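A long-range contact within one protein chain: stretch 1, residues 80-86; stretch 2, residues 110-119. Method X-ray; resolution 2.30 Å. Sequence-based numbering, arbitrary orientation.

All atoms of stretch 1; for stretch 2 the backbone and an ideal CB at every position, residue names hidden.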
# COMPACT_ATOMS: atom_id res chain seq x y z
N GLU A 80 19.39 31.54 20.25
CA GLU A 80 18.35 30.84 21.01
C GLU A 80 18.91 29.57 21.66
O GLU A 80 18.86 29.41 22.88
CB GLU A 80 17.18 30.50 20.08
CG GLU A 80 15.96 29.92 20.78
CD GLU A 80 15.13 30.98 21.48
OE1 GLU A 80 15.34 32.18 21.19
OE2 GLU A 80 14.27 30.62 22.30
N VAL A 81 19.45 28.66 20.84
CA VAL A 81 19.89 27.38 21.37
C VAL A 81 21.06 27.56 22.34
O VAL A 81 21.15 26.86 23.36
CB VAL A 81 20.22 26.41 20.22
CG1 VAL A 81 21.38 26.92 19.39
CG2 VAL A 81 20.52 25.02 20.76
N GLN A 82 21.95 28.52 22.06
CA GLN A 82 23.03 28.79 23.00
C GLN A 82 22.49 29.29 24.33
O GLN A 82 23.00 28.93 25.40
CB GLN A 82 24.03 29.78 22.40
CG GLN A 82 24.98 29.16 21.39
CD GLN A 82 26.03 30.14 20.89
OE1 GLN A 82 25.72 31.04 20.11
NE2 GLN A 82 27.26 29.96 21.34
N GLN A 83 21.45 30.12 24.29
CA GLN A 83 20.83 30.58 25.53
C GLN A 83 20.21 29.42 26.30
O GLN A 83 20.27 29.39 27.54
CB GLN A 83 19.77 31.65 25.22
CG GLN A 83 19.17 32.29 26.46
CD GLN A 83 20.22 32.86 27.39
OE1 GLN A 83 20.89 33.84 27.06
NE2 GLN A 83 20.38 32.24 28.56
N ALA A 84 19.62 28.46 25.59
CA ALA A 84 19.09 27.28 26.28
C ALA A 84 20.20 26.48 26.96
O ALA A 84 20.03 26.01 28.09
CB ALA A 84 18.32 26.40 25.29
N ALA A 85 21.34 26.33 26.28
CA ALA A 85 22.48 25.68 26.92
C ALA A 85 22.91 26.44 28.18
O ALA A 85 23.25 25.82 29.20
CB ALA A 85 23.64 25.56 25.94
N VAL A 86 22.91 27.77 28.12
CA VAL A 86 23.21 28.57 29.31
C VAL A 86 22.22 28.25 30.42
O VAL A 86 22.60 28.12 31.59
CB VAL A 86 23.22 30.07 28.97
CG1 VAL A 86 23.41 30.90 30.23
CG2 VAL A 86 24.30 30.37 27.94
N UNK A 110 13.15 24.63 31.00
CA UNK A 110 13.16 25.56 29.88
C UNK A 110 14.34 25.31 28.95
O UNK A 110 14.17 25.13 27.74
CB UNK A 110 13.20 27.00 30.39
N UNK A 111 15.56 25.30 29.50
CA UNK A 111 16.72 24.97 28.68
C UNK A 111 16.65 23.57 28.13
O UNK A 111 17.18 23.30 27.04
CB UNK A 111 18.01 25.14 29.49
N UNK A 112 16.00 22.66 28.85
CA UNK A 112 15.84 21.29 28.38
C UNK A 112 15.06 21.25 27.07
O UNK A 112 15.51 20.65 26.08
CB UNK A 112 15.14 20.44 29.44
N UNK A 113 13.88 21.88 27.04
CA UNK A 113 13.12 21.93 25.80
C UNK A 113 13.81 22.82 24.76
O UNK A 113 13.68 22.59 23.55
CB UNK A 113 11.70 22.44 26.07
N UNK A 114 14.57 23.81 25.23
CA UNK A 114 15.16 24.79 24.33
C UNK A 114 16.34 24.26 23.55
O UNK A 114 16.61 24.73 22.44
CB UNK A 114 15.59 26.02 25.12
N UNK A 115 17.08 23.30 24.11
CA UNK A 115 18.18 22.71 23.34
C UNK A 115 17.63 21.79 22.25
O UNK A 115 18.18 21.72 21.15
CB UNK A 115 19.13 21.94 24.26
N UNK A 116 16.54 21.08 22.54
CA UNK A 116 15.93 20.20 21.55
C UNK A 116 15.33 21.02 20.42
O UNK A 116 15.70 20.87 19.25
CB UNK A 116 14.86 19.32 22.19
N UNK A 117 14.38 21.90 20.75
CA UNK A 117 13.75 22.72 19.72
C UNK A 117 14.78 23.61 19.02
O UNK A 117 14.72 23.80 17.80
CB UNK A 117 12.64 23.58 20.33
N UNK A 118 15.74 24.13 19.78
CA UNK A 118 16.74 25.02 19.20
C UNK A 118 17.66 24.31 18.22
O UNK A 118 17.95 24.84 17.15
CB UNK A 118 17.57 25.66 20.31
N UNK A 119 18.14 23.12 18.59
CA UNK A 119 18.92 22.33 17.64
C UNK A 119 18.09 22.00 16.40
O UNK A 119 18.58 22.10 15.27
CB UNK A 119 19.42 21.04 18.30

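Two helices run roughly antiparallel here, their N-to-C directions 149° apart, and their axes close to 7.8 Å. That is a tight approach, and stretch 1 offers mainly small apolar groups, the side chains of Val81 and Ala84, together with the carbonyl oxygen of Ala84. The rule to look for is where the second helix must give up bulk.

At position 110 the ideal CB points sideways and finds nothing of stretch 1 within 5.5 Å. Almost any helix-compatible residue would suit; the deposited one is Asp110, which makes no contact across the pair.

Position 111 is strict. Its CB would point toward the other helix and lie 2.6 Å from Ala84 O, a clash, so even alanine is too large for this backbone. The phi/psi pair of -62/-30 is ordinary helix and would not by itself ask for glycine; the neighbour does. Gly111 is found, and its bare CA comes 3.5 Å from Ala84 O in a CA-H...O contact, with an angle of 122° at the hydrogen. Here the two backbones are near enough for CA atoms of 111 and Ala84 to lie 4.1 Å apart.

Positions 112 and 113 point away and stretch 1 places no demand on them. Ala112 and Arg113 occupy them, the latter with its long chain clear of the contact.

Position 114 again points toward stretch 1, and its CB would stand 2.8 Å from Ala84 CB. Two methyl-sized groups cannot share that space, so glycine is the fitting answer, and Gly114 is deposited. The methyl of Ala84 takes the room instead, with its CB 3.4 Å from Gly114 C.

At 115 the direction is sideways, and the ideal CB keeps 4.7 Å from Ala84 CB and 4.9 Å from Val81 CG2. This leaves room for an apolar chain of modest size, with valine, isoleucine or leucine all plausible. Val115, in the m rotamer, packs its CG1 3.7 Å from Ala84 CB and 3.8 Å from Ala85 N.

Positions 116 and 117 have no part of stretch 1 near their CB atoms and are free as far as this contact is concerned. Ile116 and Asn117 fill them.

Position 118 repeats the glycine rule one helical turn after 114. Its CB would lie 2.8 Å from Val81 CB, a clash. Gly118 leaves the space to valine: Val81 CB approaches Gly118 C at 3.9 Å, and the Val81 side chain sits as a knob among Gly114, Val115, Gly118 and position 119.

At 119 the CB points sideways, 4.8 Å from Val81 CG2, so a medium-sized or long apolar chain would suit, leucine or isoleucine as well as methionine. Met119 closes this hole, its CG 4.1 Å from Val81 CG2. With no hydrogen bond between the two stretches, the contact rests on close packing over three glycines.

Stretch 2 110-119: DGARGVINGM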
# COMPACT_ATOMS: atom_id res chain seq x y z
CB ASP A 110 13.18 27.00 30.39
CG ASP A 110 11.80 27.60 30.51
OD1 ASP A 110 10.83 26.84 30.70
OD2 ASP A 110 11.67 28.84 30.39
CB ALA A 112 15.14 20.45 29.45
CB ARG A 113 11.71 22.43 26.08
CG ARG A 113 10.77 22.41 24.89
CD ARG A 113 9.38 22.86 25.30
NE ARG A 113 9.42 24.03 26.16
CZ ARG A 113 9.52 25.28 25.72
NH1 ARG A 113 9.57 25.53 24.42
NH2 ARG A 113 9.55 26.29 26.58
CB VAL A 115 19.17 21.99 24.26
CG1 VAL A 115 19.89 23.00 25.16
CG2 VAL A 115 18.48 20.93 25.09
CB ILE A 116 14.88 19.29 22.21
CG1 ILE A 116 15.50 18.50 23.37
CG2 ILE A 116 14.27 18.35 21.19
CD1 ILE A 116 14.50 17.66 24.14
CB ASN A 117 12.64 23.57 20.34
CG ASN A 117 11.44 22.75 20.77
OD1 ASN A 117 11.20 21.66 20.25
ND2 ASN A 117 10.68 23.26 21.73
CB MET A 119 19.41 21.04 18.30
CG MET A 119 20.64 21.23 19.18
SD MET A 119 21.12 19.72 20.04
CE MET A 119 22.83 19.56 19.55
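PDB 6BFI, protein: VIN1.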